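Local coordinates for protein paraflagellar rod component (Trypanosoma cruzi, PDB 6XYB) that is of unknown function but binds magnesium ions within a four-subunit assembly and is specific to kinetoplastids, at residues S10-P15 with S106-T111; A97-R102 with K112-R117. One frame throughout, in Å; residues are numbered along the deposited sequence.

Interaction 1 of 2, residues S10-P15 with S106-T111; sequences SATFNP and SGKDTT
Lys108 reaches across to the loop just after strand 6-13 and sets its ammonium group at the carbonyl of Asn14. The chain is extended as far as CE and bends at the last torsion (chi4 -82°). NZ donates to Asn14 O. The modelled bond is very short, so its exact length is doubtful. Water 2 ties the same NZ to Pro15 O. The acceptor belongs to the cis peptide before Pro15; the peptide before Asn14 is cis as well.

Phe13 pairs with Asp109 through two backbone bonds. Phe13 N donates to Asp109 O at 3.0 Å, and Asp109 N donates to Phe13 O at 2.9 Å. On the face shared with Ala11 and Thr111, Asp109 OD2 lies 3.6 Å from Phe13 CD2. It comes in obliquely to the ring, with ring and carboxylate planes 19° apart. OD2 accepts from water 1 at 2.7 Å, and this water also donates to Ala11 O and bonds to Thr111 OG1. OD1 forms a salt bridge with Lys77. The carboxylate is therefore buried but held at both oxygens.

On the other face, Thr12 OG1 and Thr110 OG1 share a 2.8 Å hydrogen bond. Phe81 of helix 74-90 packs on Ala11, Phe13 and Thr111. The arrangement is a regular antiparallel pairing of two inner strands, 6-13 and 108-117, in a sheet with this helix across one face.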
ATOM      1  N   SER C  10      -7.284   7.804  -7.658  1.00 12.20           N
ATOM      2  CA  SER C  10      -8.103   6.860  -6.904  1.00 12.48           C
ATOM      3  C   SER C  10      -9.000   6.131  -7.894  1.00 13.83           C
ATOM      4  O   SER C  10      -9.510   6.779  -8.814  1.00 16.56           O
ATOM      5  CB  SER C  10      -8.907   7.575  -5.841  1.00 15.20           C
ATOM      6  OG  SER C  10      -9.557   6.675  -4.974  1.00 18.60           O
ATOM      7  N   ALA C  11      -9.240   4.865  -7.635  1.00 14.21           N
ATOM      8  CA  ALA C  11     -10.121   4.081  -8.513  1.00 14.64           C
ATOM      9  C   ALA C  11     -11.055   3.271  -7.607  1.00 13.94           C
ATOM     10  O   ALA C  11     -10.546   2.497  -6.772  1.00 15.81           O
ATOM     11  CB  ALA C  11      -9.313   3.185  -9.384  1.00 16.07           C
ATOM     12  N   THR C  12     -12.355   3.389  -7.873  1.00 16.28           N
ATOM     13  CA  THR C  12     -13.387   2.641  -7.184  1.00 15.76           C
ATOM     14  C   THR C  12     -14.077   1.774  -8.218  1.00 15.53           C
ATOM     15  O   THR C  12     -14.338   2.235  -9.305  1.00 18.18           O
ATOM     16  CB  THR C  12     -14.335   3.587  -6.429  1.00 19.65           C
ATOM     17  OG1 THR C  12     -13.576   4.296  -5.426  1.00 20.64           O
ATOM     18  CG2 THR C  12     -15.426   2.794  -5.734  1.00 21.00           C
ATOM     19  N   PHE C  13     -14.349   0.557  -7.828  1.00 18.25           N
ATOM     20  CA  PHE C  13     -15.090  -0.431  -8.619  1.00 19.22           C
ATOM     21  C   PHE C  13     -16.165  -1.071  -7.732  1.00 21.81           C
ATOM     22  O   PHE C  13     -15.931  -1.253  -6.554  1.00 23.62           O
ATOM     23  CB  PHE C  13     -14.161  -1.543  -9.043  1.00 18.75           C
ATOM     24  CG  PHE C  13     -12.953  -1.088  -9.756  1.00 19.02           C
ATOM     25  CD1 PHE C  13     -12.896  -0.950 -11.118  1.00 18.04           C
ATOM     26  CD2 PHE C  13     -11.815  -0.797  -9.042  1.00 17.86           C
ATOM     27  CE1 PHE C  13     -11.773  -0.458 -11.764  1.00 20.32           C
ATOM     28  CE2 PHE C  13     -10.668  -0.344  -9.679  1.00 20.96           C
ATOM     29  CZ  PHE C  13     -10.641  -0.162 -11.038  1.00 20.07           C
ATOM     30  N   ASN C  14     -17.355  -1.437  -8.251  1.00 25.54           N
ATOM     31  CA  ASN C  14     -17.915  -1.136  -9.551  1.00 27.48           C
ATOM     32  C   ASN C  14     -19.152  -0.271  -9.378  1.00 32.61           C
ATOM     33  O   ASN C  14     -19.813  -0.333  -8.340  1.00 30.68           O
ATOM     34  CB  ASN C  14     -18.246  -2.442 -10.275  1.00 26.85           C
ATOM     35  CG  ASN C  14     -17.006  -3.058 -10.887  1.00 29.62           C
ATOM     36  OD1 ASN C  14     -16.374  -2.457 -11.741  1.00 28.43           O
ATOM     37  ND2 ASN C  14     -16.622  -4.242 -10.444  1.00 34.32           N
ATOM     38  N   PRO C  15     -19.540   0.524 -10.405  1.00 28.64           N
ATOM     39  CA  PRO C  15     -18.824   0.567 -11.673  1.00 29.56           C
ATOM     40  C   PRO C  15     -17.526   1.360 -11.552  1.00 26.46           C
ATOM     41  O   PRO C  15     -17.299   2.039 -10.536  1.00 24.40           O
ATOM     42  CB  PRO C  15     -19.788   1.280 -12.624  1.00 34.38           C
ATOM     43  CG  PRO C  15     -20.622   2.153 -11.700  1.00 36.35           C
ATOM     44  CD  PRO C  15     -20.684   1.437 -10.366  1.00 40.02           C
ATOM     45  N   SER C 106     -21.525  -1.626   0.524  1.00 46.64           N
ATOM     46  CA  SER C 106     -21.682  -1.172  -0.881  1.00 40.71           C
ATOM     47  C   SER C 106     -21.169  -2.264  -1.837  1.00 34.74           C
ATOM     48  O   SER C 106     -21.525  -2.222  -3.017  1.00 36.95           O
ATOM     49  CB  SER C 106     -20.910   0.088  -1.104  1.00 38.00           C
ATOM     50  OG  SER C 106     -19.527  -0.219  -1.065  1.00 41.52           O
ATOM     51  N   GLY C 107     -20.249  -3.116  -1.373  1.00 35.15           N
ATOM     52  CA  GLY C 107     -19.576  -4.131  -2.197  1.00 31.96           C
ATOM     53  C   GLY C 107     -18.524  -3.509  -3.100  1.00 27.21           C
ATOM     54  O   GLY C 107     -18.168  -4.116  -4.105  1.00 34.57           O
ATOM     55  N   LYS C 108     -18.074  -2.283  -2.841  1.00 23.51           N
ATOM     56  CA  LYS C 108     -17.124  -1.569  -3.717  1.00 25.01           C
ATOM     57  C   LYS C 108     -15.725  -1.572  -3.109  1.00 19.27           C
ATOM     58  O   LYS C 108     -15.602  -1.580  -1.866  1.00 22.54           O
ATOM     59  CB  LYS C 108     -17.549  -0.117  -3.963  1.00 29.44           C
ATOM     60  CG  LYS C 108     -18.957   0.160  -4.500  1.00 30.21           C
ATOM     61  CD  LYS C 108     -19.161   1.619  -4.866  1.00 38.50           C
ATOM     62  CE  LYS C 108     -20.519   1.883  -5.480  1.00 50.91           C
ATOM     63  NZ  LYS C 108     -20.527   1.560  -6.921  1.00 62.32           N
ATOM     64  N   ASP C 109     -14.740  -1.600  -3.959  1.00 17.99           N
ATOM     65  CA  ASP C 109     -13.342  -1.508  -3.478  1.00 17.73           C
ATOM     66  C   ASP C 109     -12.702  -0.251  -4.015  1.00 16.81           C
ATOM     67  O   ASP C 109     -13.047   0.153  -5.124  1.00 18.74           O
ATOM     68  CB  ASP C 109     -12.473  -2.706  -3.820  1.00 20.21           C
ATOM     69  CG  ASP C 109     -12.458  -3.014  -5.300  1.00 23.90           C
ATOM     70  OD1 ASP C 109     -13.462  -3.624  -5.764  1.00 33.41           O
ATOM     71  OD2 ASP C 109     -11.424  -2.735  -5.974  1.00 25.46           O
ATOM     72  N   THR C 110     -11.865   0.383  -3.204  1.00 15.69           N
ATOM     73  CA  THR C 110     -11.223   1.627  -3.595  1.00 14.89           C
ATOM     74  C   THR C 110      -9.718   1.474  -3.434  1.00 15.33           C
ATOM     75  O   THR C 110      -9.322   1.115  -2.313  1.00 15.72           O
ATOM     76  CB  THR C 110     -11.767   2.792  -2.752  1.00 15.21           C
ATOM     77  OG1 THR C 110     -13.176   2.900  -3.017  1.00 19.89           O
ATOM     78  CG2 THR C 110     -11.066   4.089  -3.074  1.00 18.00           C
ATOM     79  N   THR C 111      -8.967   1.922  -4.411  1.00 13.91           N
ATOM     80  CA  THR C 111      -7.533   1.865  -4.413  1.00 11.87           C
ATOM     81  C   THR C 111      -6.983   3.250  -4.704  1.00 11.35           C
ATOM     82  O   THR C 111      -7.411   3.884  -5.665  1.00 14.79           O
ATOM     83  CB  THR C 111      -7.027   0.855  -5.408  1.00 14.75           C
ATOM     84  OG1 THR C 111      -7.536  -0.449  -5.138  1.00 17.14           O
ATOM     85  CG2 THR C 111      -5.533   0.883  -5.548  1.00 14.44           C
TER
HETATM   86  O   HOH W   1      -9.942  -0.450  -6.231  1.00 22.35           O
HETATM   87  O   HOH W   2     -18.347   3.347  -8.424  1.00 40.13           O

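Interaction 2 of 2, residues A97-R102 with K112-R117; sequences ASNSIR and KLFFAR. With MG (magnesium ion), chain H; MG (magnesium ion), chain G.
Ala97 and Phe114 form a hydrogen-bonded antiparallel pair. Phe114 N donates to Ala97 O at 2.9 Å, while the return bond from Ala97 N to Phe114 O is weak at 3.4 Å. Ala97 CB also packs on Phe114 CD2.

Ser98 has OG anti to its backbone N (chi1 -179°). OG donates to Lys112 O at 2.9 Å and packs against Leu113 CD2. The backbone carbonyl of Ser98 binds a magnesium ion at 2.2 Å from its O.

Asn99 N donates to Lys112 O at 3.1 Å. This oxygen is thus gripped by two donors, Ser98 OG and Asn99 N, from opposite faces of its carbonyl plane. Lys112 N returns a bond to Asn99 O. The Asn99 amide comes to the edge of the Phe114 ring, with OD1 3.4 Å from CE2 and in the ring plane. OD1 is also hydrogen-bonded to Ser98 of a second subunit.

Ser100 O binds the other magnesium ion at 2.3 Å. At each metal, the same carbonyl from all four subunits takes part. The contact is a beta hairpin of strands 93-103 and 108-117, whose outer strand supplies carbonyls to two magnesium sites shared between subunits.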
ATOM      1  N   ALA C  97       3.492   5.011  -3.576  1.00 11.50           N
ATOM      2  CA  ALA C  97       2.727   4.275  -2.579  1.00 10.86           C
ATOM      3  C   ALA C  97       1.351   3.901  -3.134  1.00  7.96           C
ATOM      4  O   ALA C  97       0.870   4.529  -4.061  1.00 11.42           O
ATOM      5  CB  ALA C  97       2.595   5.040  -1.280  1.00 10.97           C
ATOM      6  N   SER C  98       0.762   2.869  -2.549  1.00  9.43           N
ATOM      7  CA  SER C  98      -0.620   2.517  -2.913  1.00  8.61           C
ATOM      8  C   SER C  98      -1.306   1.940  -1.669  1.00 10.88           C
ATOM      9  O   SER C  98      -0.680   1.341  -0.840  1.00 10.77           O
ATOM     10  CB  SER C  98      -0.686   1.509  -4.032  1.00 11.15           C
ATOM     11  OG  SER C  98      -1.998   1.158  -4.428  1.00 16.16           O
ATOM     12  N   ASN C  99      -2.631   2.026  -1.611  1.00 10.57           N
ATOM     13  CA  ASN C  99      -3.434   1.345  -0.567  1.00 10.21           C
ATOM     14  C   ASN C  99      -4.825   1.054  -1.112  1.00 10.14           C
ATOM     15  O   ASN C  99      -5.229   1.643  -2.079  1.00 13.44           O
ATOM     16  CB  ASN C  99      -3.418   2.147   0.743  1.00 10.15           C
ATOM     17  CG  ASN C  99      -3.899   3.561   0.707  1.00 14.01           C
ATOM     18  OD1 ASN C  99      -3.139   4.505   0.547  1.00 18.14           O
ATOM     19  ND2 ASN C  99      -5.193   3.710   0.785  1.00 21.08           N
ATOM     20  N   SER C 100      -5.483   0.140  -0.486  1.00  9.10           N
ATOM     21  CA  SER C 100      -6.846  -0.191  -0.908  0.50 12.28           C
ATOM     22  C   SER C 100      -7.683  -0.623   0.293  1.00 11.56           C
ATOM     23  O   SER C 100      -7.172  -1.116   1.320  1.00 12.31           O
ATOM     24  CB  SER C 100      -6.811  -1.246  -1.999  0.50 15.00           C
ATOM     25  OG  SER C 100      -5.975  -2.353  -1.658  0.50 19.94           O
ATOM     26  N   ILE C 101      -8.994  -0.439   0.118  1.00 14.24           N
ATOM     27  CA  ILE C 101      -9.986  -0.968   1.075  1.00 13.00           C
ATOM     28  C   ILE C 101     -11.150  -1.598   0.302  1.00 12.60           C
ATOM     29  O   ILE C 101     -11.353  -1.244  -0.885  1.00 14.99           O
ATOM     30  CB  ILE C 101     -10.515   0.107   2.025  1.00 15.18           C
ATOM     31  CG1 ILE C 101     -11.140   1.251   1.244  1.00 16.20           C
ATOM     32  CG2 ILE C 101      -9.438   0.636   2.909  1.00 19.40           C
ATOM     33  CD1 ILE C 101     -11.810   2.343   2.090  1.00 20.64           C
ATOM     34  N   ARG C 102     -11.942  -2.406   0.995  1.00 15.10           N
ATOM     35  CA  ARG C 102     -13.234  -2.877   0.453  1.00 20.13           C
ATOM     36  C   ARG C 102     -14.318  -2.543   1.441  1.00 20.32           C
ATOM     37  O   ARG C 102     -14.100  -2.808   2.627  1.00 21.32           O
ATOM     38  CB  ARG C 102     -13.186  -4.364   0.132  1.00 20.63           C
ATOM     39  CG  ARG C 102     -14.483  -4.822  -0.501  1.00 29.38           C
ATOM     40  CD  ARG C 102     -14.335  -6.196  -1.118  1.00 29.01           C
ATOM     41  NE  ARG C 102     -15.560  -6.602  -1.791  1.00 33.99           N
ATOM     42  CZ  ARG C 102     -16.691  -6.943  -1.168  1.00 35.71           C
ATOM     43  NH1 ARG C 102     -16.767  -6.988   0.157  1.00 40.49           N
ATOM     44  NH2 ARG C 102     -17.756  -7.275  -1.870  1.00 48.90           N
ATOM     45  N   LYS C 112      -6.009   3.663  -3.925  1.00 12.29           N
ATOM     46  CA  LYS C 112      -5.300   4.902  -4.113  1.00 12.72           C
ATOM     47  C   LYS C 112      -3.842   4.641  -4.548  1.00 11.86           C
ATOM     48  O   LYS C 112      -3.202   3.719  -4.087  1.00 11.77           O
ATOM     49  CB  LYS C 112      -5.416   5.756  -2.866  1.00 15.92           C
ATOM     50  CG  LYS C 112      -6.876   6.107  -2.666  1.00 21.02           C
ATOM     51  CD  LYS C 112      -7.157   7.218  -1.785  1.00 21.59           C
ATOM     52  CE  LYS C 112      -8.582   7.113  -1.306  1.00 21.94           C
ATOM     53  NZ  LYS C 112      -9.491   7.717  -2.320  1.00 19.99           N
ATOM     54  N   LEU C 113      -3.383   5.464  -5.487  1.00 11.41           N
ATOM     55  CA  LEU C 113      -2.013   5.394  -6.026  1.00 10.52           C
ATOM     56  C   LEU C 113      -1.456   6.811  -5.824  1.00 11.19           C
ATOM     57  O   LEU C 113      -2.070   7.817  -6.323  1.00 12.36           O
ATOM     58  CB  LEU C 113      -2.045   4.982  -7.495  1.00 11.21           C
ATOM     59  CG  LEU C 113      -2.587   3.611  -7.862  1.00 13.41           C
ATOM     60  CD1 LEU C 113      -2.886   3.552  -9.368  1.00 19.64           C
ATOM     61  CD2 LEU C 113      -1.593   2.482  -7.575  1.00 17.74           C
ATOM     62  N   PHE C 114      -0.283   6.915  -5.231  1.00 11.24           N
ATOM     63  CA  PHE C 114       0.313   8.236  -4.971  1.00 11.34           C
ATOM     64  C   PHE C 114       1.642   8.350  -5.738  1.00 11.37           C
ATOM     65  O   PHE C 114       2.437   7.406  -5.752  1.00 12.78           O
ATOM     66  CB  PHE C 114       0.631   8.372  -3.473  1.00 11.83           C
ATOM     67  CG  PHE C 114      -0.575   8.362  -2.599  1.00 13.68           C
ATOM     68  CD1 PHE C 114      -1.373   9.474  -2.508  1.00 15.58           C
ATOM     69  CD2 PHE C 114      -0.933   7.204  -1.947  1.00 14.96           C
ATOM     70  CE1 PHE C 114      -2.505   9.485  -1.705  1.00 16.62           C
ATOM     71  CE2 PHE C 114      -2.051   7.218  -1.098  1.00 19.63           C
ATOM     72  CZ  PHE C 114      -2.841   8.339  -1.018  1.00 17.27           C
ATOM     73  N   PHE C 115       1.805   9.487  -6.413  1.00 12.73           N
ATOM     74  CA  PHE C 115       2.934   9.712  -7.340  1.00 13.43           C
ATOM     75  C   PHE C 115       3.691  10.995  -6.995  1.00 16.84           C
ATOM     76  O   PHE C 115       3.085  11.956  -6.466  1.00 16.25           O
ATOM     77  CB  PHE C 115       2.446   9.889  -8.764  1.00 14.36           C
ATOM     78  CG  PHE C 115       1.735   8.676  -9.305  1.00 12.35           C
ATOM     79  CD1 PHE C 115       0.380   8.504  -9.086  1.00 11.41           C
ATOM     80  CD2 PHE C 115       2.379   7.711 -10.110  1.00 12.37           C
ATOM     81  CE1 PHE C 115      -0.286   7.371  -9.519  1.00 11.98           C
ATOM     82  CE2 PHE C 115       1.688   6.585 -10.587  1.00 13.88           C
ATOM     83  CZ  PHE C 115       0.349   6.422 -10.266  1.00 12.82           C
ATOM     84  N   ALA C 116       4.998  10.975  -7.236  1.00 20.68           N
ATOM     85  CA  ALA C 116       5.844  12.177  -7.052  1.00 23.11           C
ATOM     86  C   ALA C 116       6.638  12.436  -8.326  1.00 20.16           C
ATOM     87  O   ALA C 116       6.834  11.525  -9.181  1.00 21.52           O
ATOM     88  CB  ALA C 116       6.759  11.971  -5.847  1.00 23.42           C
ATOM     89  N   ARG C 117       7.086  13.684  -8.512  1.00 23.50           N
ATOM     90  CA  ARG C 117       7.953  13.984  -9.678  1.00 27.06           C
ATOM     91  C   ARG C 117       9.341  13.391  -9.448  1.00 29.53           C
ATOM     92  O   ARG C 117       9.706  13.203  -8.276  1.00 32.72           O
ATOM     93  CB  ARG C 117       8.092  15.491  -9.942  1.00 29.32           C
ATOM     94  CG  ARG C 117       6.843  16.219 -10.368  1.00 30.39           C
ATOM     95  CD  ARG C 117       6.263  15.757 -11.676  1.00 27.83           C
ATOM     96  NE  ARG C 117       7.017  16.136 -12.879  1.00 27.13           N
ATOM     97  CZ  ARG C 117       6.681  15.776 -14.110  1.00 29.96           C
ATOM     98  NH1 ARG C 117       5.594  15.071 -14.298  1.00 26.55           N
ATOM     99  NH2 ARG C 117       7.420  16.115 -15.155  1.00 31.76           N
TER
HETATM  100 MG    MG H 204       0.561  -0.116   0.309  1.00 12.07          MG
HETATM  101 MG    MG G 203      -6.052  -2.687   2.567  1.00 12.95          MG

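Both interactions use strand 108-117, which lies between strand 6-13 and strand 93-103 in one antiparallel sheet. Interaction 1 takes its first part (108-111) and interaction 2 the rest (112-117), and their centres are 14 Å apart. They meet where Ser10 OG lies 2.9 Å from Lys112 NZ, a probable hydrogen bond. Lys112 also forms a salt bridge with Asp74 of a second subunit. Thr110 N lies 2.9 Å from Ile101 O, consistent with continued hairpin pairing. Thr111 OG1 packs on Ser100 CB at 3.3 Å. Interaction 2 supplies one carbonyl to each magnesium ion, Ser98 O and Ser100 O; the Thr111 side chain of interaction 1 is about 8 Å from the nearest bound magnesium ion.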